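Local coordinates for protein trichothecene 3-O-acetyltransferase TRI101 (Fusarium sporotrichioides, PDB 2ZBA) that transfers an acetyl group from acetyl coenzyme A to the 3-hydroxyl of trichothecenes during the biosynthesis of mycotoxins such as T-2 toxin, at residues 301-304 with 305-308; 375-379 with 380-384; 391-394 with 395-398. All coordinates share one frame; numbering follows the deposited sequence.

Contact 1: residues 301-304 with 305-308; sequences VDMR and GPMG. With COA (coenzyme A), chain E.
Met303 and Met307 meet where strand 294-302 ends and the chain coils at once into the short, weakly bonded helix 304-307. The amide of Met307 donates to Met303 O at 3.0 Å and closes the single turn. Gly308 then leaves with positive phi, a conformation glycine adopts easily, in a Schellman motif whose bonds reach back into the turn.

Met303 and Met307, both present as selenomethionine, make the apolar side; Met303 bends at chi2 and chi3 until its methyl CE lies 3.7 Å from Pro306 CB and 3.9 Å from Met307 CG. The rigid proline ring, crossed by the Met303 chain at about a right angle, suits this early helical position because its nitrogen owes no backbone bond there. Leu351 of helix 348-363 packs against both Met303 and Pro306.

The polar side is organised by Asp302. A chi1 of 178° turns its carboxylate away from its backbone N, and OD1 accepts from Arg304 N at 3.0 Å, a capping bond, and from Arg304 NH1 at 3.2 Å in a salt bridge. The two donors arrive from opposite faces of the carboxylate plane, and OD1 sits at the edge of the guanidinium group, almost in its plane. Arg304 has further partners in Asp169 (a salt bridge) and the carbonyls of Tyr313 and Gly315, which probably hold its extended chain in place. A water accepting from Gly305 N also bonds weakly to Asp302.

Asp302 N donates to O9P of coenzyme A at 2.6 Å, so this capped strand-to-helix junction forms part of the cofactor site of a BAHD-type acyltransferase.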
loop_
_atom_site.group_PDB
_atom_site.type_symbol
_atom_site.label_atom_id
_atom_site.label_comp_id
_atom_site.label_asym_id
_atom_site.label_seq_id
_atom_site.Cartn_x
_atom_site.Cartn_y
_atom_site.Cartn_z
ATOM N N VAL A 301 7.269 0.817 -6.051
ATOM C CA VAL A 301 7.194 0.272 -7.401
ATOM C C VAL A 301 6.936 -1.223 -7.290
ATOM O O VAL A 301 7.676 -1.947 -6.636
ATOM C CB VAL A 301 8.472 0.630 -8.302
ATOM C CG1 VAL A 301 9.779 0.458 -7.549
ATOM C CG2 VAL A 301 8.485 -0.192 -9.599
ATOM N N ASP A 302 5.842 -1.668 -7.897
ATOM C CA ASP A 302 5.617 -3.078 -8.127
ATOM C C ASP A 302 6.730 -3.675 -9.012
ATOM O O ASP A 302 6.897 -3.272 -10.166
ATOM C CB ASP A 302 4.246 -3.247 -8.794
ATOM C CG ASP A 302 3.920 -4.680 -9.121
ATOM O OD1 ASP A 302 4.597 -5.577 -8.602
ATOM O OD2 ASP A 302 2.973 -4.900 -9.913
HETATM N N MSE A 303 7.452 -4.663 -8.475
HETATM C CA MSE A 303 8.550 -5.307 -9.209
HETATM C C MSE A 303 8.144 -6.515 -10.050
HETATM O O MSE A 303 9.000 -7.143 -10.655
HETATM C CB MSE A 303 9.696 -5.703 -8.267
HETATM C CG MSE A 303 10.556 -4.527 -7.832
HETATM SE SE MSE A 303 11.167 -3.534 -9.362
HETATM C CE MSE A 303 12.285 -5.000 -10.221
ATOM N N ARG A 304 6.851 -6.847 -10.091
ATOM C CA ARG A 304 6.393 -8.046 -10.814
ATOM C C ARG A 304 6.682 -7.980 -12.322
ATOM O O ARG A 304 7.289 -8.881 -12.866
ATOM C CB ARG A 304 4.902 -8.310 -10.558
ATOM C CG ARG A 304 4.590 -8.975 -9.236
ATOM C CD ARG A 304 3.158 -8.630 -8.806
ATOM N NE ARG A 304 2.856 -9.225 -7.513
ATOM C CZ ARG A 304 3.258 -8.738 -6.341
ATOM N NH1 ARG A 304 3.958 -7.621 -6.276
ATOM N NH2 ARG A 304 2.934 -9.372 -5.230
ATOM N N GLY A 305 6.256 -6.900 -12.978
ATOM C CA GLY A 305 6.539 -6.646 -14.398
ATOM C C GLY A 305 8.010 -6.703 -14.802
ATOM O O GLY A 305 8.408 -7.583 -15.569
ATOM N N PRO A 306 8.833 -5.780 -14.266
ATOM C CA PRO A 306 10.272 -5.791 -14.501
ATOM C C PRO A 306 10.970 -7.127 -14.177
ATOM O O PRO A 306 11.895 -7.520 -14.893
ATOM C CB PRO A 306 10.783 -4.660 -13.591
ATOM C CG PRO A 306 9.616 -3.740 -13.447
ATOM C CD PRO A 306 8.424 -4.640 -13.420
HETATM N N MSE A 307 10.541 -7.829 -13.123
HETATM C CA MSE A 307 11.147 -9.138 -12.785
HETATM C C MSE A 307 10.745 -10.289 -13.712
HETATM O O MSE A 307 11.339 -11.369 -13.658
HETATM C CB MSE A 307 10.838 -9.552 -11.337
HETATM C CG MSE A 307 11.650 -8.856 -10.256
HETATM SE SE MSE A 307 13.616 -8.761 -10.534
HETATM C CE MSE A 307 13.961 -10.436 -10.839
ATOM N N GLY A 308 9.752 -10.058 -14.564
ATOM C CA GLY A 308 9.178 -11.108 -15.407
ATOM C C GLY A 308 8.339 -12.069 -14.587
ATOM O O GLY A 308 8.406 -13.293 -14.783
HETATM N N1A COA E . 3.929 6.550 -24.522
HETATM C C2A COA E . 2.957 7.336 -23.924
HETATM N N3A COA E . 2.339 6.891 -22.763
HETATM C C4A COA E . 2.682 5.695 -22.204
HETATM C C5A COA E . 3.655 4.896 -22.803
HETATM C C6A COA E . 4.284 5.331 -23.977
HETATM N N6A COA E . 5.141 4.536 -24.624
HETATM N N7A COA E . 3.789 3.779 -22.051
HETATM C C8A COA E . 2.929 3.855 -21.006
HETATM N N9A COA E . 2.241 5.037 -21.083
HETATM C C1B COA E . 1.287 5.574 -20.084
HETATM C C2B COA E . -0.037 4.818 -20.100
HETATM O O2B COA E . -0.919 5.357 -21.062
HETATM C C3B COA E . -0.498 4.980 -18.663
HETATM O O3B COA E . -0.835 6.333 -18.501
HETATM P P3B COA E . -2.170 6.900 -17.798
HETATM O O7A COA E . -2.375 6.126 -16.511
HETATM O O8A COA E . -3.372 6.667 -18.671
HETATM O O9A COA E . -1.867 8.342 -17.543
HETATM C C4B COA E . 0.808 4.856 -17.906
HETATM O O4B COA E . 1.782 5.441 -18.753
HETATM C C5B COA E . 1.245 3.445 -17.547
HETATM O O5B COA E . 2.570 3.570 -17.042
HETATM P P1A COA E . 3.087 2.667 -15.811
HETATM O O1A COA E . 2.974 1.210 -16.131
HETATM O O2A COA E . 4.459 3.080 -15.333
HETATM O O3A COA E . 2.010 2.870 -14.606
HETATM P P2A COA E . 1.813 4.179 -13.683
HETATM O O4A COA E . 0.324 4.440 -13.611
HETATM O O5A COA E . 2.627 5.385 -14.083
HETATM O O6A COA E . 2.339 3.753 -12.229
HETATM C CBP COA E . 4.021 3.130 -10.623
HETATM C CCP COA E . 3.703 3.936 -11.881
HETATM C CDP COA E . 3.492 3.941 -9.440
HETATM C CEP COA E . 5.545 2.944 -10.532
HETATM C CAP COA E . 3.296 1.785 -10.715
HETATM O OAP COA E . 3.762 1.049 -11.837
HETATM C C9P COA E . 3.400 0.911 -9.486
HETATM O O9P COA E . 4.521 0.094 -9.322
HETATM N N8P COA E . 2.392 0.897 -8.611
HETATM C C7P COA E . 2.454 0.076 -7.406
HETATM C C6P COA E . 3.215 0.754 -6.265
HETATM C C5P COA E . 3.211 -0.146 -5.040
HETATM O O5P COA E . 3.921 -1.181 -4.992
HETATM N N4P COA E . 2.429 0.211 -4.028
HETATM C C3P COA E . 1.840 -0.823 -3.181
HETATM C C2P COA E . 2.276 -0.713 -1.723
HETATM S S1P COA E . 2.353 -2.296 -0.829
HETATM O O HOH W 1 4.731 -4.705 -12.209
#

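Contact 2: residues 375-379 with 380-384; sequences ADANP and SSSIM. With CA (calcium ion), chain H.
Two backbone donors, Ser381 N and Ser382 N, converge on the carbonyl of Asn378 and make the tight part of this contact. Ser382 N comes nearly along the C=O axis at 2.7 Å, whereas Ser381 N, at 3.1 Å, lies well out of the carbonyl plane. In the conformer given, Ser382 OG also approaches Asn378 O, though that side chain is split between two positions and the bond is doubtful. Next to this cluster of bonds the small methyl of Ala377 lies 4.0 Å from Met384 CG, the bent selenomethionine that also touches the bound T-2 toxin.

The outer side is looser. Asn378 and Pro379 are exposed, and the asparagine reaches forward along the chain, its OD1 accepting from Ser380 N at 3.0 Å, 36° out of the amide plane, an Asx turn. Pro379, with its fixed phi, favours the bend. Farther out, both carboxylate oxygens of Asp376 bind calcium, OD1 at 2.6 Å and OD2 at about the same distance, in a site shared with Asp218, Ile221 O and a water.

The turn delivers the chain into strand 383-387, which runs between strands 294-302 and 419-422; Ile383 packs on helix 269-285, and Arg285 from that helix bonds to Ser382 O.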
loop_
_atom_site.group_PDB
_atom_site.type_symbol
_atom_site.label_atom_id
_atom_site.label_comp_id
_atom_site.label_asym_id
_atom_site.label_seq_id
_atom_site.Cartn_x
_atom_site.Cartn_y
_atom_site.Cartn_z
ATOM N N ALA A 375 15.126 3.827 4.575
ATOM C CA ALA A 375 16.278 3.989 5.478
ATOM C C ALA A 375 16.797 5.426 5.617
ATOM O O ALA A 375 17.101 5.865 6.737
ATOM C CB ALA A 375 17.411 3.031 5.088
ATOM N N ASP A 376 16.845 6.166 4.503
ATOM C CA ASP A 376 17.373 7.530 4.479
ATOM C C ASP A 376 16.308 8.640 4.438
ATOM O O ASP A 376 16.641 9.809 4.258
ATOM C CB ASP A 376 18.328 7.715 3.295
ATOM C CG ASP A 376 19.576 6.867 3.408
ATOM O OD1 ASP A 376 19.766 6.161 4.433
ATOM O OD2 ASP A 376 20.370 6.897 2.445
ATOM N N ALA A 377 15.042 8.280 4.594
ATOM C CA ALA A 377 13.948 9.275 4.602
ATOM C C ALA A 377 13.972 10.121 5.885
ATOM O O ALA A 377 14.209 9.599 6.975
ATOM C CB ALA A 377 12.604 8.575 4.453
ATOM N N ASN A 378 13.758 11.429 5.728
ATOM C CA ASN A 378 13.585 12.372 6.838
ATOM C C ASN A 378 12.104 12.790 6.922
ATOM O O ASN A 378 11.602 13.381 5.996
ATOM C CB ASN A 378 14.450 13.610 6.565
ATOM C CG ASN A 378 14.494 14.587 7.729
ATOM O OD1 ASN A 378 13.564 14.691 8.532
ATOM N ND2 ASN A 378 15.593 15.318 7.821
ATOM N N PRO A 379 11.410 12.504 8.044
ATOM C CA PRO A 379 9.982 12.897 8.134
ATOM C C PRO A 379 9.722 14.386 7.839
ATOM O O PRO A 379 8.715 14.723 7.222
ATOM C CB PRO A 379 9.604 12.567 9.577
ATOM C CG PRO A 379 10.637 11.587 10.050
ATOM C CD PRO A 379 11.887 11.821 9.264
ATOM N N SER A 380 10.632 15.259 8.265
ATOM C CA SER A 380 10.494 16.699 8.068
ATOM C C SER A 380 10.455 17.100 6.593
ATOM O O SER A 380 9.691 17.991 6.214
ATOM C CB SER A 380 11.646 17.426 8.752
ATOM O OG SER A 380 11.660 18.807 8.410
ATOM N N SER A 381 11.269 16.446 5.757
ATOM C CA SER A 381 11.531 16.969 4.419
ATOM C C SER A 381 11.320 15.956 3.296
ATOM O O SER A 381 11.321 16.314 2.110
ATOM C CB SER A 381 12.954 17.518 4.364
ATOM O OG SER A 381 13.868 16.489 4.724
ATOM N N SER A 382 11.145 14.693 3.654
ATOM C CA SER A 382 10.971 13.657 2.639
ATOM C C SER A 382 9.503 13.479 2.243
ATOM O O SER A 382 8.619 14.178 2.746
ATOM C CB SER A 382 11.592 12.331 3.095
ATOM O OG SER A 382 10.805 11.723 4.107
ATOM N N ILE A 383 9.268 12.574 1.295
ATOM C CA ILE A 383 7.951 12.040 0.998
ATOM C C ILE A 383 8.146 10.545 0.779
ATOM O O ILE A 383 9.108 10.122 0.126
ATOM C CB ILE A 383 7.283 12.681 -0.240
ATOM C CG1 ILE A 383 6.908 14.138 0.045
ATOM C CG2 ILE A 383 6.040 11.890 -0.627
ATOM C CD1 ILE A 383 6.436 14.912 -1.141
HETATM N N MSE A 384 7.244 9.751 1.348
HETATM C CA MSE A 384 7.255 8.311 1.162
HETATM C C MSE A 384 5.881 7.877 0.642
HETATM O O MSE A 384 4.925 7.739 1.396
HETATM C CB MSE A 384 7.622 7.630 2.481
HETATM C CG MSE A 384 8.781 8.337 3.202
HETATM SE SE MSE A 384 8.602 8.361 5.148
HETATM C CE MSE A 384 8.971 6.710 5.462
HETATM CA CA CA H . 22.021 5.218 3.671
HETATM O O HOH W 2 24.303 4.269 3.832
#

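Contact 3: residues 391-394 with 395-398; sequences VGCW and EYDF
Gly392, Cys393 and Tyr396 form a local turn contact, a short 3-10 segment with an aromatic ring folded back beneath it, in the loop between strands 383-387 and 407-409. Glu395 N donates to Gly392 O at 3.1 Å, and a longer, weak bond of 3.4 Å joins Tyr396 N to Cys393 O.

The tyrosine ring lies against this turn. Tyr396 chi1 (-41°) places CG beside the backbone N and carries the ring back under the preceding residues, where CA of Cys393 stands 3.9 Å from the ring centroid in a CH-pi contact over the face. Gly392 O lies above the same face, offset toward the rim. Cys393 SG approaches obliquely, 3.7 Å from Tyr396 CE2, a sulfur-aromatic contact; a compact thiol suits a place also bordered by Leu34 and Val408. Gly392, with no side chain, lets the tyrosine hydroxyl lie close against its backbone, 3.4 Å from Tyr396 OH to Gly392 C. That hydroxyl bonds to Asp174, whose other carboxylate oxygen accepts from Gly392 N, so one aspartate of helix 170-184 holds both partners. Trp394 turns the other way, its NE1 bonded to Pro424 O.

The arrangement is a short 3-10 turn with a tyrosine ring packed on its backbone by CH-pi and sulfur-aromatic contacts, lying against helix 170-184, a few residues beyond Lys390 of the coenzyme A site.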
loop_
_atom_site.group_PDB
_atom_site.type_symbol
_atom_site.label_atom_id
_atom_site.label_comp_id
_atom_site.label_asym_id
_atom_site.label_seq_id
_atom_site.Cartn_x
_atom_site.Cartn_y
_atom_site.Cartn_z
ATOM N N VAL A 391 -4.596 -1.236 -8.070
ATOM C CA VAL A 391 -5.258 -2.370 -7.445
ATOM C C VAL A 391 -6.733 -2.416 -7.851
ATOM O O VAL A 391 -7.376 -1.367 -8.036
ATOM C CB VAL A 391 -5.051 -2.481 -5.915
ATOM C CG1 VAL A 391 -3.674 -2.003 -5.489
ATOM C CG2 VAL A 391 -6.139 -1.814 -5.170
ATOM N N GLY A 392 -7.241 -3.620 -8.039
ATOM C CA GLY A 392 -8.547 -3.785 -8.690
ATOM C C GLY A 392 -9.765 -3.887 -7.773
ATOM O O GLY A 392 -10.795 -4.403 -8.184
ATOM N N CYS A 393 -9.660 -3.377 -6.541
ATOM C CA CYS A 393 -10.679 -3.630 -5.499
ATOM C C CYS A 393 -12.089 -3.075 -5.767
ATOM O O CYS A 393 -13.065 -3.587 -5.200
ATOM C CB CYS A 393 -10.191 -3.155 -4.135
ATOM S SG CYS A 393 -9.260 -4.379 -3.185
ATOM N N TRP A 394 -12.198 -2.027 -6.594
ATOM C CA TRP A 394 -13.497 -1.445 -6.973
ATOM C C TRP A 394 -14.379 -2.405 -7.777
ATOM O O TRP A 394 -15.550 -2.095 -8.041
ATOM C CB TRP A 394 -13.315 -0.171 -7.821
ATOM C CG TRP A 394 -12.852 1.045 -7.078
ATOM C CD1 TRP A 394 -11.574 1.501 -6.977
ATOM C CD2 TRP A 394 -13.675 1.985 -6.375
ATOM N NE1 TRP A 394 -11.539 2.657 -6.233
ATOM C CE2 TRP A 394 -12.817 2.978 -5.853
ATOM C CE3 TRP A 394 -15.051 2.073 -6.120
ATOM C CZ2 TRP A 394 -13.285 4.042 -5.097
ATOM C CZ3 TRP A 394 -15.517 3.139 -5.383
ATOM C CH2 TRP A 394 -14.638 4.103 -4.870
ATOM N N GLU A 395 -13.807 -3.541 -8.183
ATOM C CA GLU A 395 -14.474 -4.521 -9.037
ATOM C C GLU A 395 -15.060 -5.751 -8.326
ATOM O O GLU A 395 -15.774 -6.534 -8.950
ATOM C CB GLU A 395 -13.515 -4.999 -10.140
ATOM C CG GLU A 395 -13.094 -3.894 -11.121
ATOM C CD GLU A 395 -14.275 -3.312 -11.886
ATOM O OE1 GLU A 395 -15.175 -4.094 -12.298
ATOM O OE2 GLU A 395 -14.307 -2.076 -12.063
ATOM N N TYR A 396 -14.745 -5.946 -7.044
ATOM C CA TYR A 396 -15.098 -7.199 -6.378
ATOM C C TYR A 396 -16.420 -7.059 -5.637
ATOM O O TYR A 396 -16.618 -6.107 -4.885
ATOM C CB TYR A 396 -13.999 -7.679 -5.417
ATOM C CG TYR A 396 -12.579 -7.517 -5.937
ATOM C CD1 TYR A 396 -12.278 -7.706 -7.288
ATOM C CD2 TYR A 396 -11.534 -7.198 -5.065
ATOM C CE1 TYR A 396 -10.973 -7.535 -7.770
ATOM C CE2 TYR A 396 -10.223 -7.050 -5.532
ATOM C CZ TYR A 396 -9.955 -7.216 -6.880
ATOM O OH TYR A 396 -8.676 -7.082 -7.352
ATOM N N ASP A 397 -17.311 -8.019 -5.870
ATOM C CA ASP A 397 -18.656 -8.007 -5.289
ATOM C C ASP A 397 -18.839 -9.123 -4.258
ATOM O O ASP A 397 -19.686 -9.006 -3.375
ATOM C CB ASP A 397 -19.719 -8.101 -6.397
ATOM C CG ASP A 397 -19.606 -9.381 -7.216
ATOM O OD1 ASP A 397 -19.094 -9.306 -8.347
ATOM O OD2 ASP A 397 -20.015 -10.461 -6.740
ATOM N N PHE A 398 -18.030 -10.183 -4.382
ATOM C CA PHE A 398 -17.968 -11.333 -3.442
ATOM C C PHE A 398 -19.232 -12.209 -3.385
ATOM O O PHE A 398 -19.471 -12.883 -2.373
ATOM C CB PHE A 398 -17.617 -10.884 -2.012
ATOM C CG PHE A 398 -16.299 -10.185 -1.886
ATOM C CD1 PHE A 398 -15.118 -10.913 -1.788
ATOM C CD2 PHE A 398 -16.240 -8.790 -1.837
ATOM C CE1 PHE A 398 -13.890 -10.258 -1.664
ATOM C CE2 PHE A 398 -15.024 -8.127 -1.717
ATOM C CZ PHE A 398 -13.841 -8.870 -1.631
#

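From the N terminus the three contacts follow in series, each closing its own short turn, with neither nesting nor crossing. Contact 1 ends strand 294-302 and starts helix 304-307. After the helices and strand that follow, contact 2 leads into strand 383-387, which pairs parallel with strand 294-302 in the seven-stranded sheet; the nearest atoms of contacts 1 and 2 are about 10 Å apart. Contact 3 comes soon after, as the chain leaves that strand for 407-409 at the edge of the five-stranded sheet, and its loop thereby joins the two large sheets. Contacts 2 and 3 lie on opposite sides of the chain's centre, their own centres about 32 Å apart.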